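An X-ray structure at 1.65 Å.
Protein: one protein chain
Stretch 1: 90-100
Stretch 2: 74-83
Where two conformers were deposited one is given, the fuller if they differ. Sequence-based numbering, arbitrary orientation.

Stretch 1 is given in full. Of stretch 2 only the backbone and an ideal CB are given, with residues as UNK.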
# COMPACT_ATOMS: atom_id res chain seq x y z
N GLY A 90 10.73 -22.33 29.41
CA GLY A 90 10.85 -20.90 29.69
C GLY A 90 10.05 -20.03 28.73
O GLY A 90 9.48 -19.00 29.12
N LEU A 91 10.00 -20.45 27.48
CA LEU A 91 9.26 -19.72 26.45
C LEU A 91 7.78 -19.62 26.85
O LEU A 91 7.21 -18.53 26.85
CB LEU A 91 9.41 -20.44 25.10
CG LEU A 91 8.97 -19.71 23.82
CD1 LEU A 91 9.63 -20.36 22.63
CD2 LEU A 91 7.45 -19.70 23.68
N LEU A 92 7.19 -20.74 27.26
CA LEU A 92 5.79 -20.75 27.66
C LEU A 92 5.54 -20.04 29.00
O LEU A 92 4.47 -19.49 29.24
CB LEU A 92 5.23 -22.18 27.64
CG LEU A 92 5.25 -22.80 26.24
CD1 LEU A 92 4.79 -24.26 26.29
CD2 LEU A 92 4.30 -22.01 25.34
N ALA A 93 6.55 -20.02 29.87
CA ALA A 93 6.42 -19.34 31.15
C ALA A 93 6.45 -17.84 30.91
O ALA A 93 5.73 -17.07 31.54
CB ALA A 93 7.56 -19.77 32.10
N PHE A 94 7.25 -17.43 29.92
CA PHE A 94 7.39 -16.02 29.57
C PHE A 94 6.21 -15.53 28.73
O PHE A 94 5.75 -14.39 28.89
CB PHE A 94 8.72 -15.80 28.83
CG PHE A 94 8.87 -14.41 28.26
CD1 PHE A 94 9.19 -13.33 29.09
CD2 PHE A 94 8.62 -14.17 26.90
CE1 PHE A 94 9.26 -12.03 28.58
CE2 PHE A 94 8.68 -12.87 26.38
CZ PHE A 94 9.01 -11.80 27.22
N SER A 95 5.72 -16.40 27.85
CA SER A 95 4.61 -16.08 26.95
C SER A 95 3.58 -17.22 26.98
O SER A 95 3.50 -18.02 26.05
CB SER A 95 5.13 -15.88 25.52
OG SER A 95 4.08 -15.57 24.61
N PRO A 96 2.76 -17.29 28.06
CA PRO A 96 1.75 -18.35 28.15
C PRO A 96 0.69 -18.28 27.05
O PRO A 96 0.09 -19.29 26.71
CB PRO A 96 1.16 -18.16 29.56
CG PRO A 96 1.52 -16.75 29.93
CD PRO A 96 2.87 -16.54 29.32
N GLU A 97 0.45 -17.07 26.53
CA GLU A 97 -0.52 -16.86 25.45
C GLU A 97 0.20 -16.72 24.11
O GLU A 97 1.37 -16.35 24.06
CB GLU A 97 -1.33 -15.58 25.69
CG GLU A 97 -2.04 -15.49 27.03
CD GLU A 97 -2.81 -16.75 27.39
OE1 GLU A 97 -3.48 -17.33 26.51
OE2 GLU A 97 -2.74 -17.15 28.58
N LYS A 98 -0.52 -17.01 23.03
CA LYS A 98 0.01 -16.93 21.67
C LYS A 98 0.61 -15.53 21.43
O LYS A 98 -0.04 -14.52 21.69
CB LYS A 98 -1.14 -17.19 20.70
CG LYS A 98 -0.82 -17.14 19.22
CD LYS A 98 -2.13 -17.15 18.44
CE LYS A 98 -1.91 -17.23 16.95
NZ LYS A 98 -3.21 -17.21 16.19
N PRO A 99 1.89 -15.45 21.01
CA PRO A 99 2.53 -14.16 20.76
C PRO A 99 2.04 -13.44 19.51
O PRO A 99 1.26 -13.98 18.73
CB PRO A 99 4.02 -14.50 20.70
CG PRO A 99 4.05 -15.92 20.26
CD PRO A 99 2.86 -16.56 20.92
N GLY A 100 2.55 -12.23 19.30
CA GLY A 100 2.12 -11.40 18.18
C GLY A 100 2.63 -11.66 16.78
O GLY A 100 1.85 -11.55 15.82
N UNK A 74 9.22 -6.38 21.91
CA UNK A 74 10.18 -7.17 22.69
C UNK A 74 9.60 -8.52 23.15
O UNK A 74 10.35 -9.49 23.32
CB UNK A 74 10.64 -6.37 23.91
N UNK A 75 8.29 -8.58 23.34
CA UNK A 75 7.61 -9.81 23.76
C UNK A 75 7.86 -10.93 22.73
O UNK A 75 8.30 -12.04 23.08
CB UNK A 75 6.11 -9.56 23.93
N UNK A 76 7.59 -10.63 21.46
CA UNK A 76 7.83 -11.60 20.40
C UNK A 76 9.32 -11.83 20.16
O UNK A 76 9.74 -12.96 19.92
CB UNK A 76 7.16 -11.14 19.11
N UNK A 77 10.14 -10.77 20.26
CA UNK A 77 11.58 -10.89 20.07
C UNK A 77 12.21 -11.81 21.13
O UNK A 77 13.05 -12.67 20.82
CB UNK A 77 12.23 -9.51 20.12
N UNK A 78 11.76 -11.68 22.38
CA UNK A 78 12.32 -12.51 23.44
C UNK A 78 11.82 -13.95 23.33
O UNK A 78 12.52 -14.89 23.72
CB UNK A 78 11.97 -11.93 24.81
N UNK A 79 10.60 -14.13 22.81
CA UNK A 79 10.09 -15.49 22.60
C UNK A 79 11.05 -16.17 21.62
O UNK A 79 11.46 -17.31 21.82
CB UNK A 79 8.65 -15.49 22.07
N UNK A 80 11.45 -15.44 20.58
CA UNK A 80 12.37 -15.99 19.59
C UNK A 80 13.75 -16.28 20.24
O UNK A 80 14.41 -17.27 19.89
CB UNK A 80 12.52 -15.02 18.41
N UNK A 81 14.17 -15.45 21.19
CA UNK A 81 15.45 -15.66 21.88
C UNK A 81 15.38 -16.93 22.74
O UNK A 81 16.30 -17.75 22.72
CB UNK A 81 15.80 -14.45 22.74
N UNK A 82 14.27 -17.11 23.45
CA UNK A 82 14.10 -18.31 24.28
C UNK A 82 14.08 -19.54 23.38
O UNK A 82 14.61 -20.59 23.74
CB UNK A 82 12.82 -18.23 25.11
N UNK A 83 13.52 -19.41 22.17
CA UNK A 83 13.50 -20.53 21.23
C UNK A 83 14.93 -20.83 20.79
O UNK A 83 15.33 -22.00 20.68
CB UNK A 83 12.61 -20.22 20.02

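Stretch 2 is helical throughout and runs nearly antiparallel to helix 90-94 (162°, axes 9.2 Å apart at closest approach), so its positions meet stretch 1 in reverse order, 82 beside Leu 91 and 76 beside Pro 99.

At position 74, CA-to-CB points sideways and no atom of stretch 1 lies within 5.5 Å of the CB; stretch 1 sets little constraint. The residue is Leu 74, which makes no contact with stretch 1.

Position 75 also points sideways, its CB 4.9 Å from Phe 94 CE2. The carbonyl of Phe 94 lies beyond, within reach of a long side chain; a donor such as Gln, Lys or Arg could use it, and Met could cover the ring. It is Gln 75, whose chi1 t and chi2 p bring the amide to the Phe 94 carbonyl: NE2 gives a weak hydrogen bond to Phe 94 O (3.4 Å, 142°), while OE1 lies 3.1 Å from Phe 94 CZ.

Position 76 points sideways, its CB 4.7 Å from Gly 100 N and 4.9 Å from Pro 99 CB. A small residue fits, and a short polar one could approach the amide. Ser 76 places OG 3.3 Å from Gly 100 N and 3.9 Å from Pro 99 CB; a water bridges the polar pair, its O 3.2 Å from Ser 76 OG and accepting from Gly 100 N, 2.8 Å from that O.

Position 77 points away, and a long polar residue would be tolerated. Arg 77 extends outward.

Position 78 points toward stretch 1, its CB 3.8 Å from Phe 94 CE2, which favours an apolar or aromatic group. Phe 78, chi1 t, turns its edge to the face of Phe 94 (centroids 5.0 Å apart, planes at 77°).

At 79 the CB points sideways among Leu 91, Ser 95 and Pro 99, all within 5 Å. Val, Ile or Ala would suit such close quarters. Val 79 brings CG2 within 3.5 Å of Ser 95 CB and 4.0 Å of Phe 94 CD2, at the ring edge, while CG1 lies 3.9 Å from Leu 91 CD2.

Neither 80, pointing away, nor 81, out of reach, is constrained here; they are Asn 80 and Glu 81.

Position 82 points toward stretch 1, its CB 4.1 Å from Leu 91 CB, beside Gly 90 and Phe 94. Leu, Ile or Met could fill this apolar site. Leu 82 CD1 is 3.7 Å from both Phe 94 CB and Gly 90 O, and with 75, 78 and 79 it completes the hole that receives Phe 94.

Position 83 points sideways, with Leu 91 CD1 4.0 Å from its CB, favouring a small apolar residue; Ala 83 meets that methyl with its own.

Stretch 2 74-83: LQSRFVNELA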
# COMPACT_ATOMS: atom_id res chain seq x y z
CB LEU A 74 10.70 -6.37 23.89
CG LEU A 74 11.78 -7.04 24.76
CD1 LEU A 74 13.02 -7.38 23.92
CD2 LEU A 74 12.16 -6.12 25.93
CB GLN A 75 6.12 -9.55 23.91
CG GLN A 75 5.33 -10.70 24.51
CD GLN A 75 5.72 -11.00 25.95
OE1 GLN A 75 6.42 -10.22 26.60
NE2 GLN A 75 5.27 -12.14 26.45
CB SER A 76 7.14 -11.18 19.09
OG SER A 76 5.74 -11.36 19.16
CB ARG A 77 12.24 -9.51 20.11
CG ARG A 77 13.74 -9.54 19.90
CD ARG A 77 14.32 -8.12 19.85
NE ARG A 77 15.77 -8.14 19.78
CZ ARG A 77 16.54 -7.06 19.63
NH1 ARG A 77 15.99 -5.85 19.55
NH2 ARG A 77 17.86 -7.18 19.59
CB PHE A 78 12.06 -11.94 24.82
CG PHE A 78 12.96 -12.53 25.87
CD1 PHE A 78 14.35 -12.43 25.74
CD2 PHE A 78 12.43 -13.19 26.97
CE1 PHE A 78 15.20 -13.00 26.71
CE2 PHE A 78 13.27 -13.76 27.94
CZ PHE A 78 14.66 -13.66 27.80
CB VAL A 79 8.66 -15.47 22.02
CG1 VAL A 79 8.35 -16.78 21.29
CG2 VAL A 79 7.67 -15.29 23.15
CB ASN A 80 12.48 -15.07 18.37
CG ASN A 80 11.17 -15.00 17.60
OD1 ASN A 80 10.35 -15.90 17.68
ND2 ASN A 80 10.96 -13.91 16.87
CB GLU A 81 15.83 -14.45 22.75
CG GLU A 81 16.99 -14.67 23.76
CD GLU A 81 18.28 -15.21 23.14
OE1 GLU A 81 18.51 -15.05 21.91
OE2 GLU A 81 19.09 -15.80 23.89
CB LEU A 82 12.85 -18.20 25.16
CG LEU A 82 12.98 -17.13 26.26
CD1 LEU A 82 11.63 -16.91 26.91
CD2 LEU A 82 14.03 -17.52 27.30
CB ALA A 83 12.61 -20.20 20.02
O HOH W 1 3.71 -11.21 21.68
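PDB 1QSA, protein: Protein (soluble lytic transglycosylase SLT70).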